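SusD homolog (Bacteroides thetaiotaomicron VPI-5482, PDB 3IV0) is of unknown function but, as a SusD-family protein of the outer membrane, probably binds sugars at the cell surface for uptake. Local coordinates at residues F136-R140 against H211-W215; I128-S132 against D172-L176. All coordinates share one frame; numbering follows the deposited sequence.

Interaction 1 of 2, residues F136-R140 against H211-W215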
ATOM      1  N   PHE A 136     -10.424  -2.309  -2.349  1.00  8.08           N
ATOM      2  CA  PHE A 136      -9.665  -2.449  -1.109  1.00  9.30           C
ATOM      3  C   PHE A 136      -9.089  -1.131  -0.668  1.00  8.48           C
ATOM      4  O   PHE A 136      -9.212  -0.780   0.513  1.00  8.88           O
ATOM      5  CB  PHE A 136      -8.573  -3.474  -1.260  1.00  9.24           C
ATOM      6  CG  PHE A 136      -7.711  -3.644  -0.034  1.00  8.64           C
ATOM      7  CD1 PHE A 136      -8.263  -4.075   1.158  1.00  9.67           C
ATOM      8  CD2 PHE A 136      -6.356  -3.439  -0.097  1.00 10.14           C
ATOM      9  CE1 PHE A 136      -7.460  -4.286   2.278  1.00 10.62           C
ATOM     10  CE2 PHE A 136      -5.542  -3.630   1.051  1.00  9.29           C
ATOM     11  CZ  PHE A 136      -6.130  -4.051   2.226  1.00 10.08           C
ATOM     12  N   PHE A 137      -8.484  -0.379  -1.573  1.00  8.22           N
ATOM     13  CA  PHE A 137      -7.893   0.897  -1.189  1.00  8.62           C
ATOM     14  C   PHE A 137      -8.932   1.874  -0.673  1.00  8.68           C
ATOM     15  O   PHE A 137      -8.676   2.645   0.288  1.00  9.29           O
ATOM     16  CB  PHE A 137      -7.135   1.505  -2.381  1.00  8.39           C
ATOM     17  CG  PHE A 137      -5.666   1.149  -2.408  1.00  9.19           C
ATOM     18  CD1 PHE A 137      -5.237  -0.146  -2.239  1.00 10.15           C
ATOM     19  CD2 PHE A 137      -4.722   2.136  -2.601  1.00 10.95           C
ATOM     20  CE1 PHE A 137      -3.890  -0.437  -2.244  1.00 11.68           C
ATOM     21  CE2 PHE A 137      -3.372   1.849  -2.602  1.00 10.48           C
ATOM     22  CZ  PHE A 137      -2.967   0.546  -2.432  1.00 10.13           C
ATOM     23  N   ILE A 138     -10.119   1.916  -1.272  1.00  9.02           N
ATOM     24  CA  ILE A 138     -11.119   2.853  -0.786  1.00  9.98           C
ATOM     25  C   ILE A 138     -11.808   2.377   0.497  1.00  8.27           C
ATOM     26  O   ILE A 138     -12.225   3.195   1.311  1.00  9.48           O
ATOM     27  CB  ILE A 138     -12.134   3.292  -1.861  1.00  8.75           C
ATOM     28  CG1 ILE A 138     -12.942   2.155  -2.478  1.00  9.40           C
ATOM     29  CG2 ILE A 138     -11.413   4.118  -2.923  1.00 10.33           C
ATOM     30  CD1 ILE A 138     -14.089   2.626  -3.412  1.00 10.45           C
ATOM     31  N   VAL A 139     -11.930   1.072   0.703  1.00  8.43           N
ATOM     32  CA  VAL A 139     -12.425   0.584   1.997  1.00  8.66           C
ATOM     33  C   VAL A 139     -11.448   0.989   3.090  1.00  9.06           C
ATOM     34  O   VAL A 139     -11.849   1.475   4.180  1.00  9.25           O
ATOM     35  CB  VAL A 139     -12.622  -0.933   1.993  1.00  8.17           C
ATOM     36  CG1 VAL A 139     -12.776  -1.450   3.431  1.00 10.08           C
ATOM     37  CG2 VAL A 139     -13.879  -1.280   1.157  1.00 11.31           C
ATOM     38  N   ARG A 140     -10.157   0.780   2.878  1.00  8.21           N
ATOM     39  CA  ARG A 140      -9.188   1.137   3.899  1.00  8.75           C
ATOM     40  C   ARG A 140      -9.249   2.611   4.240  1.00  9.78           C
ATOM     41  O   ARG A 140      -8.982   2.999   5.402  1.00  9.88           O
ATOM     42  CB  ARG A 140      -7.752   0.813   3.488  1.00  8.60           C
ATOM     43  CG  ARG A 140      -7.382  -0.622   3.325  1.00  8.61           C
ATOM     44  CD  ARG A 140      -5.882  -0.776   3.304  1.00  9.79           C
ATOM     45  NE  ARG A 140      -5.273   0.004   2.232  1.00  8.00           N
ATOM     46  CZ  ARG A 140      -3.976  -0.057   1.930  1.00 10.36           C
ATOM     47  NH1 ARG A 140      -3.175  -0.954   2.511  1.00 10.41           N
ATOM     48  NH2 ARG A 140      -3.474   0.733   1.008  1.00  9.07           N
ATOM     49  N   HIS A 211      -3.978  -9.290   2.426  1.00  8.12           N
ATOM     50  CA  HIS A 211      -4.365  -8.034   3.043  1.00  8.60           C
ATOM     51  C   HIS A 211      -5.861  -7.970   3.308  1.00  8.83           C
ATOM     52  O   HIS A 211      -6.290  -7.548   4.378  1.00  9.06           O
ATOM     53  CB  HIS A 211      -3.960  -6.887   2.134  1.00  8.05           C
ATOM     54  CG  HIS A 211      -2.626  -6.351   2.439  1.00  9.26           C
ATOM     55  ND1 HIS A 211      -1.442  -6.886   1.960  1.00 12.10           N
ATOM     56  CD2 HIS A 211      -2.297  -5.301   3.212  1.00  8.06           C
ATOM     57  CE1 HIS A 211      -0.434  -6.170   2.447  1.00  7.56           C
ATOM     58  NE2 HIS A 211      -0.933  -5.207   3.199  1.00 14.23           N
ATOM     59  N   ILE A 212      -6.672  -8.423   2.368  1.00  8.72           N
ATOM     60  CA  ILE A 212      -8.123  -8.354   2.537  1.00  9.45           C
ATOM     61  C   ILE A 212      -8.545  -9.243   3.705  1.00  8.16           C
ATOM     62  O   ILE A 212      -9.321  -8.811   4.580  1.00  8.46           O
ATOM     63  CB  ILE A 212      -8.858  -8.728   1.241  1.00  8.62           C
ATOM     64  CG1 ILE A 212      -8.671  -7.680   0.161  1.00 10.22           C
ATOM     65  CG2 ILE A 212     -10.366  -8.926   1.516  1.00 10.60           C
ATOM     66  CD1 ILE A 212      -9.137  -8.145  -1.215  1.00 11.14           C
ATOM     67  N   ASN A 213      -8.027 -10.462   3.769  1.00  8.64           N
ATOM     68  CA  ASN A 213      -8.313 -11.341   4.909  1.00  8.95           C
ATOM     69  C   ASN A 213      -7.935 -10.683   6.231  1.00  8.43           C
ATOM     70  O   ASN A 213      -8.661 -10.790   7.213  1.00  9.10           O
ATOM     71  CB  ASN A 213      -7.568 -12.647   4.756  1.00  9.01           C
ATOM     72  CG  ASN A 213      -8.344 -13.663   3.939  1.00  9.49           C
ATOM     73  OD1 ASN A 213      -9.374 -14.186   4.389  1.00 10.59           O
ATOM     74  ND2 ASN A 213      -7.871 -13.940   2.728  1.00 10.63           N
ATOM     75  N   LEU A 214      -6.788 -10.019   6.296  1.00  9.14           N
ATOM     76  CA  LEU A 214      -6.331  -9.431   7.553  1.00  9.12           C
ATOM     77  C   LEU A 214      -7.156  -8.214   7.960  1.00  9.56           C
ATOM     78  O   LEU A 214      -7.330  -7.943   9.160  1.00 10.24           O
ATOM     79  CB  LEU A 214      -4.835  -9.138   7.493  1.00  8.43           C
ATOM     80  CG  LEU A 214      -3.991 -10.432   7.436  1.00  9.38           C
ATOM     81  CD1 LEU A 214      -2.564 -10.097   7.050  1.00 10.14           C
ATOM     82  CD2 LEU A 214      -4.012 -11.141   8.801  1.00 11.91           C
ATOM     83  N   TRP A 215      -7.757  -7.514   7.007  1.00  9.28           N
ATOM     84  CA  TRP A 215      -8.708  -6.460   7.313  1.00  9.67           C
ATOM     85  C   TRP A 215      -9.996  -7.093   7.835  1.00 10.18           C
ATOM     86  O   TRP A 215     -10.619  -6.570   8.768  1.00  9.98           O
ATOM     87  CB  TRP A 215      -8.952  -5.492   6.118  1.00  9.27           C
ATOM     88  CG  TRP A 215      -7.940  -4.448   6.101  1.00  8.46           C
ATOM     89  CD1 TRP A 215      -6.628  -4.589   5.779  1.00  8.71           C
ATOM     90  CD2 TRP A 215      -8.123  -3.084   6.476  1.00  7.77           C
ATOM     91  NE1 TRP A 215      -5.965  -3.398   5.963  1.00  8.92           N
ATOM     92  CE2 TRP A 215      -6.873  -2.449   6.374  1.00  7.80           C
ATOM     93  CE3 TRP A 215      -9.228  -2.329   6.879  1.00  9.32           C
ATOM     94  CZ2 TRP A 215      -6.703  -1.095   6.699  1.00  8.62           C
ATOM     95  CZ3 TRP A 215      -9.065  -0.998   7.178  1.00  9.27           C
ATOM     96  CH2 TRP A 215      -7.822  -0.397   7.092  1.00  9.81           C
TER
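Trp215 takes two very different neighbours on one face of its indole: the rim of the Phe136 ring over the pyrrole half and the aliphatic stem of Arg140 over the benzene half. The phenylalanine comes in T-shaped, its plane at 90° to the five-membered ring, with CE1 3.6 Å from Trp215 CD1. Beside it, Arg140 CG sits over the face of the six-membered ring, 3.7 Å from that ring's centroid, a CH-pi contact. Arg140 CD follows at 3.5 Å from Trp215 CZ2; there the chain bends and carries the guanidinium off the indole, bringing NH2 over a face of Phe137 near its rim; the group also makes a cation-pi contact with Tyr431.

Phe136 reaches across because its CG lies anti to the backbone N (chi1 178°), which extends the ring across to the facing helix. CZ meets His211 CB at 3.6 Å, while the phenyl and imidazole rings meet only rim to rim. On the same side of the ring, Phe136 CD1 rests on Ile212 CG1 at 3.8 Å; Arg140 CG lies over the opposite face, near the rim.

The two helical segments run 28° from parallel, their axes 11.6 Å apart at closest approach, a wide spacing that large rings fill. Leu166 of helix 162-167 also packs on Phe136 and Ile212. The two segments thus adhere through an aromatic cluster and a methylene stem, so the grip depends on shape and dispersion, while the buried arginine charge is probably eased by the pi electrons of Tyr431.

Interaction 2 of 2, residues I128-S132 against D172-L176. With EDO (1,2-ethanediol), chain E.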
ATOM      1  N   ILE A 128     -10.125  -7.733 -13.000  1.00 10.99           N
ATOM      2  CA  ILE A 128     -10.693  -8.151 -11.715  1.00 10.54           C
ATOM      3  C   ILE A 128      -9.732  -7.803 -10.586  1.00 10.88           C
ATOM      4  O   ILE A 128     -10.163  -7.300  -9.532  1.00 11.07           O
ATOM      5  CB  ILE A 128     -10.979  -9.634 -11.717  1.00 10.69           C
ATOM      6  CG1 ILE A 128     -12.149  -9.920 -12.655  1.00 11.53           C
ATOM      7  CG2 ILE A 128     -11.315 -10.143 -10.284  1.00 12.79           C
ATOM      8  CD1 ILE A 128     -12.227 -11.383 -13.135  1.00 16.37           C
ATOM      9  N   PHE A 129      -8.442  -8.041 -10.769  1.00 10.08           N
ATOM     10  CA  PHE A 129      -7.466  -7.661  -9.774  1.00 10.08           C
ATOM     11  C   PHE A 129      -7.507  -6.163  -9.482  1.00 10.26           C
ATOM     12  O   PHE A 129      -7.555  -5.739  -8.306  1.00 10.16           O
ATOM     13  CB  PHE A 129      -6.050  -8.084 -10.168  1.00 10.27           C
ATOM     14  CG  PHE A 129      -4.994  -7.563  -9.227  1.00 11.01           C
ATOM     15  CD1 PHE A 129      -4.795  -8.171  -7.987  1.00 10.68           C
ATOM     16  CD2 PHE A 129      -4.265  -6.433  -9.531  1.00 10.60           C
ATOM     17  CE1 PHE A 129      -3.865  -7.666  -7.099  1.00 10.31           C
ATOM     18  CE2 PHE A 129      -3.331  -5.922  -8.629  1.00 11.36           C
ATOM     19  CZ  PHE A 129      -3.125  -6.561  -7.418  1.00 10.14           C
HETATM   20  N   MSE A 130      -7.508  -5.333 -10.501  1.00 10.49           N
HETATM   21  CA  MSE A 130      -7.446  -3.923 -10.318  1.00  9.70           C
HETATM   22  C   MSE A 130      -8.712  -3.382  -9.739  1.00 11.16           C
HETATM   23  O   MSE A 130      -8.659  -2.428  -8.948  1.00 10.15           O
HETATM   24  CB  MSE A 130      -7.082  -3.226 -11.643  1.00 11.80           C
HETATM   25  CG  MSE A 130      -5.624  -3.493 -12.014  1.00 11.31           C
HETATM   26 SE   MSE A 130      -4.279  -3.037 -10.719  0.75 11.19          SE
HETATM   27  CE  MSE A 130      -4.545  -1.210 -10.693  1.00 16.52           C
ATOM     28  N   ARG A 131      -9.838  -3.959 -10.085  1.00 10.96           N
ATOM     29  CA  ARG A 131     -11.090  -3.563  -9.445  1.00 11.58           C
ATOM     30  C   ARG A 131     -11.066  -3.857  -7.963  1.00  9.07           C
ATOM     31  O   ARG A 131     -11.461  -3.010  -7.149  1.00  9.45           O
ATOM     32  CB  ARG A 131     -12.279  -4.242 -10.117  1.00 10.50           C
ATOM     33  CG  ARG A 131     -13.624  -3.820  -9.535  1.00 11.64           C
ATOM     34  CD  ARG A 131     -14.799  -4.406 -10.294  1.00 13.79           C
ATOM     35  NE  ARG A 131     -14.831  -5.837 -10.081  1.00 13.70           N
ATOM     36  CZ  ARG A 131     -15.569  -6.706 -10.769  1.00 16.08           C
ATOM     37  NH1 ARG A 131     -16.349  -6.290 -11.723  1.00 15.64           N
ATOM     38  NH2 ARG A 131     -15.512  -8.001 -10.486  1.00 19.59           N
ATOM     39  N   SER A 132     -10.627  -5.066  -7.617  1.00 10.01           N
ATOM     40  CA  SER A 132     -10.492  -5.476  -6.223  1.00  9.63           C
ATOM     41  C   SER A 132      -9.502  -4.623  -5.466  1.00  9.08           C
ATOM     42  O   SER A 132      -9.762  -4.247  -4.301  1.00  9.17           O
ATOM     43  CB  SER A 132     -10.115  -6.935  -6.092  1.00 10.84           C
ATOM     44  OG  SER A 132     -11.081  -7.740  -6.773  1.00 14.68           O
ATOM     45  N   ASP A 172     -14.088 -12.686  -5.724  1.00 10.92           N
ATOM     46  CA  ASP A 172     -13.729 -12.423  -7.120  1.00 12.74           C
ATOM     47  C   ASP A 172     -12.293 -12.856  -7.415  1.00 12.55           C
ATOM     48  O   ASP A 172     -11.957 -13.248  -8.538  1.00 12.40           O
ATOM     49  CB  ASP A 172     -13.861 -10.943  -7.456  1.00 13.83           C
ATOM     50  CG  ASP A 172     -15.293 -10.432  -7.491  1.00 19.00           C
ATOM     51  OD1 ASP A 172     -16.206 -11.235  -7.633  1.00 20.62           O
ATOM     52  OD2 ASP A 172     -15.452  -9.178  -7.444  1.00 21.84           O
ATOM     53  N   LEU A 173     -11.416 -12.710  -6.432  1.00 10.84           N
ATOM     54  CA  LEU A 173      -9.998 -13.022  -6.597  1.00 10.57           C
ATOM     55  C   LEU A 173      -9.633 -14.509  -6.514  1.00 11.93           C
ATOM     56  O   LEU A 173      -8.775 -14.996  -7.245  1.00 11.47           O
ATOM     57  CB  LEU A 173      -9.158 -12.259  -5.578  1.00 11.15           C
ATOM     58  CG  LEU A 173      -9.209 -10.740  -5.700  1.00 10.97           C
ATOM     59  CD1 LEU A 173      -8.716 -10.009  -4.392  1.00 12.92           C
ATOM     60  CD2 LEU A 173      -8.382 -10.322  -6.879  1.00 13.01           C
ATOM     61  N   GLN A 174     -10.302 -15.257  -5.626  1.00 12.31           N
ATOM     62  CA  GLN A 174     -10.006 -16.674  -5.452  1.00 13.42           C
ATOM     63  C   GLN A 174      -9.938 -17.484  -6.764  1.00 13.25           C
ATOM     64  O   GLN A 174      -8.996 -18.249  -6.950  1.00 13.62           O
ATOM     65  CB  GLN A 174     -10.970 -17.315  -4.448  1.00 14.67           C
ATOM     66  CG  GLN A 174     -10.640 -18.737  -4.077  1.00 16.41           C
ATOM     67  CD  GLN A 174      -9.451 -18.844  -3.229  1.00 21.54           C
ATOM     68  OE1 GLN A 174      -9.406 -18.302  -2.122  1.00 23.48           O
ATOM     69  NE2 GLN A 174      -8.459 -19.574  -3.705  1.00 23.28           N
ATOM     70  N   PRO A 175     -10.931 -17.334  -7.662  1.00 13.23           N
ATOM     71  CA  PRO A 175     -10.875 -18.083  -8.923  1.00 14.68           C
ATOM     72  C   PRO A 175      -9.651 -17.785  -9.776  1.00 15.71           C
ATOM     73  O   PRO A 175      -9.217 -18.629 -10.541  1.00 15.75           O
ATOM     74  CB  PRO A 175     -12.135 -17.631  -9.640  1.00 15.70           C
ATOM     75  CG  PRO A 175     -13.046 -17.208  -8.579  1.00 18.03           C
ATOM     76  CD  PRO A 175     -12.170 -16.552  -7.564  1.00 14.58           C
ATOM     77  N   LEU A 176      -9.077 -16.602  -9.635  1.00 13.10           N
ATOM     78  CA  LEU A 176      -7.871 -16.290 -10.386  1.00 12.55           C
ATOM     79  C   LEU A 176      -6.731 -17.226 -10.012  1.00 15.16           C
ATOM     80  O   LEU A 176      -5.847 -17.495 -10.827  1.00 15.82           O
ATOM     81  CB  LEU A 176      -7.471 -14.821 -10.201  1.00 11.93           C
ATOM     82  CG  LEU A 176      -8.515 -13.728 -10.490  1.00 14.21           C
ATOM     83  CD1 LEU A 176      -7.910 -12.329 -10.342  1.00 14.10           C
ATOM     84  CD2 LEU A 176      -9.181 -13.900 -11.877  1.00 15.60           C
TER
HETATM   85  C1  EDO E   4      -6.199 -19.932  -0.497  1.00 27.06           C
HETATM   86  O1  EDO E   4      -6.636 -19.846  -1.853  1.00 38.17           O
HETATM   87  C2  EDO E   4      -7.174 -19.198   0.418  1.00 24.75           C
HETATM   88  O2  EDO E   4      -7.666 -18.058  -0.271  1.00 25.68           O
HETATM   89  O   HOH W   1     -13.622  -6.906  -7.582  0.60 15.08           O
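Asp172 and Arg131 meet at about a right angle, with carboxylate and guanidinium planes 46° apart, so their salt bridge has a single, skewed point of contact: NH2 of Arg131 to OD2 of Asp172, 3.3 Å and weak as a hydrogen bond (131°). A water also links the pair. It lies at the guanidinium edge, accepts from Arg131 NE, and donates to Asp172 OD2 and to Ser132 OG. The far end of the guanidinium is held by Asn103, which NH1 of Arg131 reaches on helix 93-108.

Ser132 OG, beside its own backbone N (chi1 -56°), turns back to give its proton to Ile128 O at 2.9 Å. That carbonyl also accepts from Ser132 N, on the opposite face of its plane. Leu173 lays its branches alongside Ser132, CD1 3.8 Å from Ser132 CB, and brings CD2 to 4.3 Å from CD1 of the Phe129 ring. Trimming this leucine to an alanine would probably leave a gap against Ser132 and Phe129, where the two branches now lie, and take away a neighbour of the Phe129 ring. At the start of 128-132, Ile128 CG2 sits against Asp172 O at 3.6 Å and Leu176 CD1 at 4.0 Å.

An ethanediol, probably from the crystallisation liquor, is gripped at both ends by the Gln174 amide. The arrangement is that of a loop and short helix laid against a long helix in the helical SusD fold, apolar inside with a water-bridged ion pair at its margin.

In the fold
Both contacts use helix 117-142, about two turns apart, and their centres lie 13 Å from each other. Interaction 1 is wholly buried, about 10 Å from the centre of the chain, and joins two long helices; interaction 2, about 17 Å out and partly exposed, ties the same helix to helix 174-178 and the loop leading into it. The buried areas are nearly equal, yet the deeper contact is built from aromatic rings, whereas the outer one mixes aliphatic packing with an ion pair and a bridging water. They touch: Ile212 CD1 lies 3.7 Å from Leu173 CD1, so the apolar packing of one meets that of the other.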